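Local coordinates for penicillin-binding protein PbpB (Mycobacterium tuberculosis, PDB 6KGH), which synthesises cross-linked peptidoglycan from lipid intermediates during cell wall biogenesis and binds penicillin through its transpeptidase domain, at residues A218-A223 / M514-A519; Y342-K347 / I431-A436; Q480-G485 / V493-F498. All coordinates share one frame; numbering follows the deposited sequence.

Contact 1: A218-A223 / M514-A519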
loop_
_atom_site.group_PDB
_atom_site.type_symbol
_atom_site.label_atom_id
_atom_site.label_comp_id
_atom_site.label_asym_id
_atom_site.label_seq_id
_atom_site.Cartn_x
_atom_site.Cartn_y
_atom_site.Cartn_z
ATOM N N ALA A 218 -13.398 -11.724 3.350
ATOM C CA ALA A 218 -13.320 -10.306 3.711
ATOM C C ALA A 218 -14.418 -9.486 3.027
ATOM O O ALA A 218 -14.938 -9.851 1.966
ATOM C CB ALA A 218 -11.953 -9.727 3.334
ATOM N N HIS A 219 -14.752 -8.342 3.642
ATOM C CA HIS A 219 -15.692 -7.403 3.027
ATOM C C HIS A 219 -15.123 -6.842 1.733
ATOM O O HIS A 219 -15.869 -6.511 0.805
ATOM C CB HIS A 219 -15.985 -6.200 3.934
ATOM C CG HIS A 219 -16.618 -6.513 5.249
ATOM N ND1 HIS A 219 -16.748 -5.554 6.237
ATOM C CD2 HIS A 219 -17.174 -7.646 5.744
ATOM C CE1 HIS A 219 -17.340 -6.089 7.288
ATOM N NE2 HIS A 219 -17.611 -7.355 7.016
ATOM N N ASN A 220 -13.812 -6.622 1.702
ATOM C CA ASN A 220 -13.130 -6.084 0.530
ATOM C C ASN A 220 -11.641 -6.335 0.697
ATOM O O ASN A 220 -11.155 -6.574 1.804
ATOM C CB ASN A 220 -13.420 -4.592 0.308
ATOM C CG ASN A 220 -13.340 -3.780 1.577
ATOM O OD1 ASN A 220 -14.353 -3.533 2.259
ATOM N ND2 ASN A 220 -12.131 -3.368 1.919
ATOM N N VAL A 221 -10.930 -6.331 -0.426
ATOM C CA VAL A 221 -9.491 -6.569 -0.447
ATOM C C VAL A 221 -8.902 -5.562 -1.424
ATOM O O VAL A 221 -9.540 -5.193 -2.412
ATOM C CB VAL A 221 -9.139 -8.027 -0.854
ATOM C CG1 VAL A 221 -7.588 -8.256 -0.945
ATOM C CG2 VAL A 221 -9.769 -9.045 0.125
ATOM N N SER A 222 -7.687 -5.097 -1.127
ATOM C CA SER A 222 -6.984 -4.193 -2.018
ATOM C C SER A 222 -5.491 -4.474 -1.906
ATOM O O SER A 222 -5.019 -5.039 -0.917
ATOM C CB SER A 222 -7.296 -2.725 -1.696
ATOM O OG SER A 222 -7.166 -2.477 -0.310
ATOM N N ALA A 223 -4.756 -4.085 -2.945
ATOM C CA ALA A 223 -3.320 -4.304 -3.000
ATOM C C ALA A 223 -2.693 -3.212 -3.860
ATOM O O ALA A 223 -3.315 -2.697 -4.795
ATOM C CB ALA A 223 -2.955 -5.705 -3.539
ATOM N N MET A 514 -4.363 -5.032 2.055
ATOM C CA MET A 514 -5.283 -4.935 3.180
ATOM C C MET A 514 -6.494 -5.825 2.931
ATOM O O MET A 514 -7.038 -5.839 1.820
ATOM C CB MET A 514 -5.723 -3.484 3.428
ATOM C CG MET A 514 -6.591 -3.338 4.689
ATOM S SD MET A 514 -8.373 -3.605 4.407
ATOM C CE MET A 514 -8.891 -2.016 3.750
ATOM N N LEU A 515 -6.896 -6.567 3.969
ATOM C CA LEU A 515 -8.117 -7.376 4.000
ATOM C C LEU A 515 -9.050 -6.804 5.053
ATOM O O LEU A 515 -8.649 -6.634 6.203
ATOM C CB LEU A 515 -7.818 -8.832 4.366
ATOM C CG LEU A 515 -7.289 -9.876 3.373
ATOM C CD1 LEU A 515 -6.330 -9.271 2.418
ATOM C CD2 LEU A 515 -6.613 -11.051 4.121
ATOM N N ASP A 516 -10.292 -6.529 4.674
ATOM C CA ASP A 516 -11.261 -5.960 5.604
ATOM C C ASP A 516 -12.002 -7.102 6.296
ATOM O O ASP A 516 -12.952 -7.664 5.751
ATOM C CB ASP A 516 -12.215 -5.035 4.861
ATOM C CG ASP A 516 -13.273 -4.418 5.770
ATOM O OD1 ASP A 516 -13.401 -4.807 6.962
ATOM O OD2 ASP A 516 -13.977 -3.526 5.270
ATOM N N ASN A 517 -11.569 -7.429 7.508
ATOM C CA ASN A 517 -12.221 -8.422 8.355
ATOM C C ASN A 517 -12.418 -9.777 7.670
ATOM O O ASN A 517 -13.548 -10.236 7.503
ATOM C CB ASN A 517 -13.552 -7.895 8.874
ATOM C CG ASN A 517 -14.017 -8.657 10.109
ATOM O OD1 ASN A 517 -13.214 -8.982 10.990
ATOM N ND2 ASN A 517 -15.301 -8.954 10.171
ATOM N N PRO A 518 -11.335 -10.446 7.281
ATOM C CA PRO A 518 -11.475 -11.777 6.686
ATOM C C PRO A 518 -11.881 -12.798 7.740
ATOM O O PRO A 518 -11.564 -12.665 8.924
ATOM C CB PRO A 518 -10.066 -12.069 6.151
ATOM C CG PRO A 518 -9.174 -11.356 7.131
ATOM C CD PRO A 518 -9.922 -10.100 7.536
ATOM N N ALA A 519 -12.604 -13.819 7.292
ATOM C CA ALA A 519 -12.934 -14.971 8.124
ATOM C C ALA A 519 -11.908 -16.087 7.987
ATOM O O ALA A 519 -11.835 -16.957 8.862
ATOM C CB ALA A 519 -14.332 -15.504 7.763
HETATM O O HOH W 1 -9.401 -3.712 1.124
#
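Met514 and Ser222 form an antiparallel hydrogen-bonded pair that joins strands 509-516 and 221-227, the amide N of Met514 giving to Ser222 O at 3.0 Å and Ser222 N returning a bond to Met514 O. A water adds to this grip: it donates to Met514 O and meets Ser222 OG, so the carbonyl is held twice. Val221 CA also approaches Met514 O in a CA-H...O contact. On the other face, Leu515 sets its CD1 3.7 Å from Val221 CG1, the two side chains lying side by side and pointing the same way. Asp516 continues the pairing beyond Leu515, its N donating to Asn220 O at an N-H...O angle of 165° while its own O accepts from His219 N at 2.9 Å. With CG anti to the backbone N (chi1 179°), its carboxylate reaches the His219 imidazole at an oblique slant, the planes 59° apart; OD1 is taken by Gln481 NE2. Asn517 then lays CB over one face of the His219 ring and turns OD1 to Tyr494 N. At Pro518, CB rests 4.1 Å from Ala218 CB, ending the apolar side of the join. The central sheet of the transpeptidase domain thus pairs its first and last strands in sequence here, with strand 493-502 beyond 509-516, strand 233-238 beyond 221-227, and helix 199-216 packed against Val221 and Pro518.

Contact 2: Y342-K347 / I431-A436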
loop_
_atom_site.group_PDB
_atom_site.type_symbol
_atom_site.label_atom_id
_atom_site.label_comp_id
_atom_site.label_asym_id
_atom_site.label_seq_id
_atom_site.Cartn_x
_atom_site.Cartn_y
_atom_site.Cartn_z
ATOM N N TYR A 342 7.075 11.076 16.801
ATOM C CA TYR A 342 6.197 11.870 15.947
ATOM C C TYR A 342 6.937 12.408 14.724
ATOM O O TYR A 342 6.384 12.426 13.612
ATOM C CB TYR A 342 5.586 13.019 16.743
ATOM C CG TYR A 342 4.724 13.926 15.902
ATOM C CD1 TYR A 342 3.414 13.576 15.601
ATOM C CD2 TYR A 342 5.210 15.136 15.416
ATOM C CE1 TYR A 342 2.599 14.401 14.830
ATOM C CE2 TYR A 342 4.391 15.978 14.636
ATOM C CZ TYR A 342 3.086 15.597 14.358
ATOM O OH TYR A 342 2.252 16.394 13.593
ATOM N N ASP A 343 8.179 12.874 14.907
ATOM C CA ASP A 343 8.932 13.363 13.757
ATOM C C ASP A 343 9.078 12.268 12.710
ATOM O O ASP A 343 9.014 12.529 11.504
ATOM C CB ASP A 343 10.315 13.865 14.183
ATOM C CG ASP A 343 11.076 14.526 13.028
ATOM O OD1 ASP A 343 10.518 15.458 12.414
ATOM O OD2 ASP A 343 12.209 14.103 12.703
ATOM N N MET A 344 9.263 11.031 13.154
ATOM C CA MET A 344 9.459 9.943 12.204
ATOM C C MET A 344 8.153 9.589 11.493
ATOM O O MET A 344 8.156 9.288 10.294
ATOM C CB MET A 344 10.047 8.742 12.938
ATOM C CG MET A 344 10.294 7.523 12.074
ATOM S SD MET A 344 11.777 7.670 11.077
ATOM C CE MET A 344 13.069 7.583 12.306
ATOM N N LEU A 345 7.033 9.592 12.222
ATOM C CA LEU A 345 5.721 9.461 11.586
ATOM C C LEU A 345 5.576 10.431 10.419
ATOM O O LEU A 345 5.117 10.054 9.332
ATOM C CB LEU A 345 4.598 9.705 12.598
ATOM C CG LEU A 345 4.171 8.690 13.650
ATOM C CD1 LEU A 345 3.119 9.294 14.565
ATOM C CD2 LEU A 345 3.647 7.401 13.033
ATOM N N ARG A 346 5.965 11.692 10.630
ATOM C CA ARG A 346 5.804 12.712 9.593
ATOM C C ARG A 346 6.760 12.481 8.438
ATOM O O ARG A 346 6.378 12.649 7.271
ATOM C CB ARG A 346 6.036 14.105 10.171
ATOM C CG ARG A 346 5.152 14.430 11.330
ATOM C CD ARG A 346 3.665 14.315 10.918
ATOM N NE ARG A 346 3.307 15.305 9.902
ATOM C CZ ARG A 346 2.059 15.641 9.543
ATOM N NH1 ARG A 346 0.985 15.079 10.092
ATOM N NH2 ARG A 346 1.876 16.563 8.608
ATOM N N LYS A 347 8.012 12.100 8.736
ATOM C CA LYS A 347 8.951 11.840 7.648
ATOM C C LYS A 347 8.475 10.689 6.770
ATOM O O LYS A 347 8.691 10.707 5.551
ATOM C CB LYS A 347 10.364 11.536 8.190
ATOM C CG LYS A 347 11.127 12.760 8.714
ATOM C CD LYS A 347 12.634 12.493 8.912
ATOM C CE LYS A 347 12.925 11.365 9.936
ATOM N NZ LYS A 347 12.962 11.775 11.400
ATOM N N ILE A 431 12.609 12.273 0.129
ATOM C CA ILE A 431 12.578 12.510 1.574
ATOM C C ILE A 431 13.477 11.471 2.234
ATOM O O ILE A 431 13.166 10.269 2.219
ATOM C CB ILE A 431 11.165 12.447 2.173
ATOM C CG1 ILE A 431 10.242 13.492 1.540
ATOM C CG2 ILE A 431 11.233 12.683 3.670
ATOM C CD1 ILE A 431 9.228 12.912 0.596
ATOM N N ARG A 432 14.584 11.930 2.817
ATOM C CA ARG A 432 15.453 11.084 3.614
ATOM C C ARG A 432 14.761 10.812 4.942
ATOM O O ARG A 432 14.583 11.725 5.754
ATOM C CB ARG A 432 16.808 11.765 3.815
ATOM C CG ARG A 432 17.714 11.193 4.941
ATOM C CD ARG A 432 18.356 9.851 4.617
ATOM N NE ARG A 432 19.141 9.835 3.379
ATOM C CZ ARG A 432 19.536 8.721 2.767
ATOM N NH1 ARG A 432 19.213 7.529 3.272
ATOM N NH2 ARG A 432 20.230 8.787 1.638
ATOM N N VAL A 433 14.344 9.565 5.151
ATOM C CA VAL A 433 13.689 9.170 6.400
ATOM C C VAL A 433 14.682 8.561 7.390
ATOM O O VAL A 433 14.699 8.915 8.571
ATOM C CB VAL A 433 12.536 8.194 6.093
ATOM C CG1 VAL A 433 11.874 7.723 7.387
ATOM C CG2 VAL A 433 11.507 8.851 5.148
ATOM N N VAL A 434 15.493 7.607 6.946
ATOM C CA VAL A 434 16.554 7.025 7.763
ATOM C C VAL A 434 17.776 6.865 6.874
ATOM O O VAL A 434 17.695 6.993 5.652
ATOM C CB VAL A 434 16.176 5.660 8.379
ATOM C CG1 VAL A 434 15.049 5.802 9.399
ATOM C CG2 VAL A 434 15.855 4.647 7.266
ATOM N N SER A 435 18.913 6.563 7.502
ATOM C CA SER A 435 20.121 6.357 6.718
ATOM C C SER A 435 19.999 5.062 5.925
ATOM O O SER A 435 19.140 4.214 6.203
ATOM C CB SER A 435 21.357 6.307 7.622
ATOM O OG SER A 435 21.380 5.099 8.374
ATOM N N ALA A 436 20.895 4.901 4.944
ATOM C CA ALA A 436 20.929 3.656 4.183
ATOM C C ALA A 436 21.268 2.478 5.088
ATOM O O ALA A 436 20.695 1.392 4.943
ATOM C CB ALA A 436 21.927 3.754 3.025
#
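Val433 wedges its two methyl groups against the last turn of helix 338-347, and the tight part of the contact gathers around it. Its CG2 comes to 3.4 Å from Lys347 O, at the helix end, and CG1 meets Met344 SD at 3.7 Å. Met344 reaches across because CG lies anti to the backbone N (chi1 179°) and the chain then bends twice, so that its side chain crosses those of Val433 and Val434 at about a right angle; its terminal CE ends 3.9 Å from Val434 CG1. Helix 272-281 closes this buried patch, with Val274 and Ala278 touching Met344. Ile431 adds CG2 beside Lys347 O, a carbonyl that accepts a hydrogen bond from Arg406 on the partner strand 405-406. Lys347 itself packs closely, running its aliphatic chain past the backbone of 432-433 with CE 3.3 Å from Val433 O.

The polar ends make the looser side. Lys347 bends at its last two torsions, and NZ turns back along its own helix to a salt bridge with Asp343 OD2 at 2.8 Å, meeting the oxygen from above the carboxylate plane. Exposed Arg432 points away from the helix and curls back, NH1 donating to Val434 O at 2.9 Å within its guanidinium plane.

This is structural packing within the transpeptidase domain, away from the active site. No hydrogen bond crosses between the segments: Lys347 NZ and Arg432 NH1 both find partners within their own segments, so the join rests on methyl, methylene and thioether groups packed against each other and against backbone carbonyls.

Contact 3: Q480-G485 / V493-F498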
loop_
_atom_site.group_PDB
_atom_site.type_symbol
_atom_site.label_atom_id
_atom_site.label_comp_id
_atom_site.label_asym_id
_atom_site.label_seq_id
_atom_site.Cartn_x
_atom_site.Cartn_y
_atom_site.Cartn_z
ATOM N N GLN A 480 -7.798 -3.492 15.271
ATOM C CA GLN A 480 -9.221 -3.516 15.569
ATOM C C GLN A 480 -9.942 -2.361 14.885
ATOM O O GLN A 480 -9.451 -1.232 14.866
ATOM C CB GLN A 480 -9.441 -3.446 17.069
ATOM C CG GLN A 480 -9.037 -4.710 17.810
ATOM C CD GLN A 480 -8.952 -4.457 19.299
ATOM O OE1 GLN A 480 -7.888 -4.133 19.827
ATOM N NE2 GLN A 480 -10.081 -4.569 19.979
ATOM N N GLN A 481 -11.118 -2.651 14.326
ATOM C CA GLN A 481 -12.004 -1.637 13.768
ATOM C C GLN A 481 -12.891 -1.038 14.862
ATOM O O GLN A 481 -13.053 -1.602 15.948
ATOM C CB GLN A 481 -12.865 -2.237 12.648
ATOM C CG GLN A 481 -12.064 -2.853 11.486
ATOM C CD GLN A 481 -12.927 -3.152 10.265
ATOM O OE1 GLN A 481 -14.050 -2.681 10.166
ATOM N NE2 GLN A 481 -12.405 -3.959 9.342
ATOM N N ILE A 482 -13.474 0.120 14.565
ATOM C CA ILE A 482 -14.247 0.879 15.537
ATOM C C ILE A 482 -15.715 0.540 15.355
ATOM O O ILE A 482 -16.229 0.553 14.230
ATOM C CB ILE A 482 -14.027 2.394 15.404
ATOM C CG1 ILE A 482 -12.617 2.816 15.838
ATOM C CG2 ILE A 482 -15.085 3.137 16.227
ATOM C CD1 ILE A 482 -11.476 2.286 14.985
ATOM N N ASN A 483 -16.378 0.213 16.445
ATOM C CA ASN A 483 -17.784 -0.125 16.400
ATOM C C ASN A 483 -18.590 1.161 16.278
ATOM O O ASN A 483 -18.541 1.996 17.187
ATOM C CB ASN A 483 -18.174 -0.904 17.643
ATOM C CG ASN A 483 -19.640 -1.304 17.650
ATOM O OD1 ASN A 483 -20.398 -1.006 16.718
ATOM N ND2 ASN A 483 -20.036 -2.016 18.690
ATOM N N PRO A 484 -19.313 1.367 15.177
ATOM C CA PRO A 484 -20.074 2.619 15.022
ATOM C C PRO A 484 -21.067 2.879 16.143
ATOM O O PRO A 484 -21.334 4.044 16.455
ATOM C CB PRO A 484 -20.789 2.430 13.677
ATOM C CG PRO A 484 -20.003 1.403 12.950
ATOM C CD PRO A 484 -19.413 0.494 13.994
ATOM N N GLY A 485 -21.613 1.835 16.772
ATOM C CA GLY A 485 -22.632 2.030 17.792
ATOM C C GLY A 485 -22.132 2.528 19.137
ATOM O O GLY A 485 -22.925 3.101 19.891
ATOM N N VAL A 493 -13.398 -7.588 15.053
ATOM C CA VAL A 493 -13.455 -7.085 13.685
ATOM C C VAL A 493 -12.141 -6.365 13.401
ATOM O O VAL A 493 -11.787 -5.420 14.119
ATOM C CB VAL A 493 -14.649 -6.148 13.469
ATOM C CG1 VAL A 493 -14.737 -5.748 11.991
ATOM C CG2 VAL A 493 -15.946 -6.818 13.966
ATOM N N TYR A 494 -11.439 -6.788 12.343
ATOM C CA TYR A 494 -10.064 -6.359 12.088
ATOM C C TYR A 494 -9.832 -5.893 10.657
ATOM O O TYR A 494 -10.400 -6.427 9.701
ATOM C CB TYR A 494 -9.061 -7.499 12.365
ATOM C CG TYR A 494 -9.080 -8.016 13.782
ATOM C CD1 TYR A 494 -8.356 -7.383 14.780
ATOM C CD2 TYR A 494 -9.827 -9.137 14.125
ATOM C CE1 TYR A 494 -8.364 -7.857 16.092
ATOM C CE2 TYR A 494 -9.844 -9.618 15.431
ATOM C CZ TYR A 494 -9.111 -8.968 16.408
ATOM O OH TYR A 494 -9.116 -9.426 17.705
ATOM N N TRP A 495 -8.946 -4.908 10.512
ATOM C CA TRP A 495 -8.219 -4.720 9.267
ATOM C C TRP A 495 -6.967 -5.589 9.333
ATOM O O TRP A 495 -6.151 -5.425 10.245
ATOM C CB TRP A 495 -7.817 -3.260 9.051
ATOM C CG TRP A 495 -8.944 -2.302 8.805
ATOM C CD1 TRP A 495 -9.733 -2.213 7.685
ATOM C CD2 TRP A 495 -9.378 -1.265 9.686
ATOM N NE1 TRP A 495 -10.644 -1.194 7.831
ATOM C CE2 TRP A 495 -10.442 -0.589 9.048
ATOM C CE3 TRP A 495 -8.979 -0.849 10.958
ATOM C CZ2 TRP A 495 -11.113 0.480 9.645
ATOM C CZ3 TRP A 495 -9.631 0.212 11.548
ATOM C CH2 TRP A 495 -10.694 0.873 10.891
ATOM N N ILE A 496 -6.816 -6.505 8.379
ATOM C CA ILE A 496 -5.637 -7.355 8.264
ATOM C C ILE A 496 -4.792 -6.821 7.112
ATOM O O ILE A 496 -5.326 -6.526 6.037
ATOM C CB ILE A 496 -6.025 -8.823 8.022
ATOM C CG1 ILE A 496 -6.955 -9.314 9.151
ATOM C CG2 ILE A 496 -4.774 -9.693 7.906
ATOM C CD1 ILE A 496 -6.317 -9.332 10.526
ATOM N N THR A 497 -3.484 -6.684 7.338
ATOM C CA THR A 497 -2.588 -6.113 6.342
ATOM C C THR A 497 -1.324 -6.943 6.219
ATOM O O THR A 497 -0.959 -7.716 7.118
ATOM C CB THR A 497 -2.175 -4.666 6.673
ATOM O OG1 THR A 497 -1.679 -4.610 8.012
ATOM C CG2 THR A 497 -3.350 -3.700 6.512
ATOM N N PHE A 498 -0.661 -6.766 5.080
ATOM C CA PHE A 498 0.712 -7.210 4.905
ATOM C C PHE A 498 1.426 -6.201 4.022
ATOM O O PHE A 498 0.871 -5.751 3.018
ATOM C CB PHE A 498 0.832 -8.612 4.278
ATOM C CG PHE A 498 2.202 -9.228 4.484
ATOM C CD1 PHE A 498 3.252 -8.926 3.632
ATOM C CD2 PHE A 498 2.447 -10.058 5.564
ATOM C CE1 PHE A 498 4.529 -9.478 3.839
ATOM C CE2 PHE A 498 3.707 -10.601 5.776
ATOM C CZ PHE A 498 4.751 -10.300 4.905
#
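Gln480 and Tyr494 face each other as an antiparallel non-hydrogen-bonded pair, CA to CA 4.6 Å, where 480-483 and 493-498 run antiparallel at 140°. The strands they belong to, 473-483 and 493-502, are neighbours in the antiparallel sheet of the penicillin-binding transpeptidase fold, and the pairing runs on from here through Trp495 with Ala479 and Thr497 with Gly477. The short strand 488-490 lies on the outer side of 473-483. Next to the Gln480-Tyr494 pair the backbone bond is nearly straight, Gln481 N giving to Val493 O at 2.9 Å.

Gln480 and Tyr494 project to the same face and lie side by side, CG of the glutamine 3.6 Å from CE1 of the ring. The amide of Gln480 continues outward, its NE2 donating to Phe490 O on the edge strand.

Gln481 carries most of the opposite side. Its CG stands over the centre of the six-membered ring of Trp495, 3.5 Å from the centroid, in a CH-pi contact. Because CG lies beside the backbone N (chi1 -58°) and the chain is extended beyond it, the amide is carried along the indole, stacked over it with the planes 18° apart. Val493 CG1 packs against Gln481 CD from a crossing direction. Ile482 CD1 approaches the indole edge near CH2. The Phe265 ring also meets the indole.

The amide nitrogen of Gln481 thus has two acceptors: Asp516 OD1 on strand 509-516 and, in a weak bond of 3.2 Å, Tyr494 O.

In the fold
Contacts 1 and 3 belong to one antiparallel sheet and lie 10 Å apart between centres. Strands 509-516 and 493-502 adjoin in it, and the two contacts touch directly: Leu515 N reaches Ile496 O at 2.6 Å, a probable hydrogen bond, and the Asp516-Gln481 side-chain pair forms a second bridge. Contact 2 stands apart, across the centre of the chain from contact 1 (centres 29 Å apart) and about 14 Å from contact 3 at the nearest atoms. The side chain of Ser269, the probable acyl-ester-forming serine, is about 9 Å from the Tyr494 side chain and about 12 Å from that of Met514, whereas contact 2 lies away from this site. A bound cobalt ion lies about 7 Å from the Tyr494 side chain.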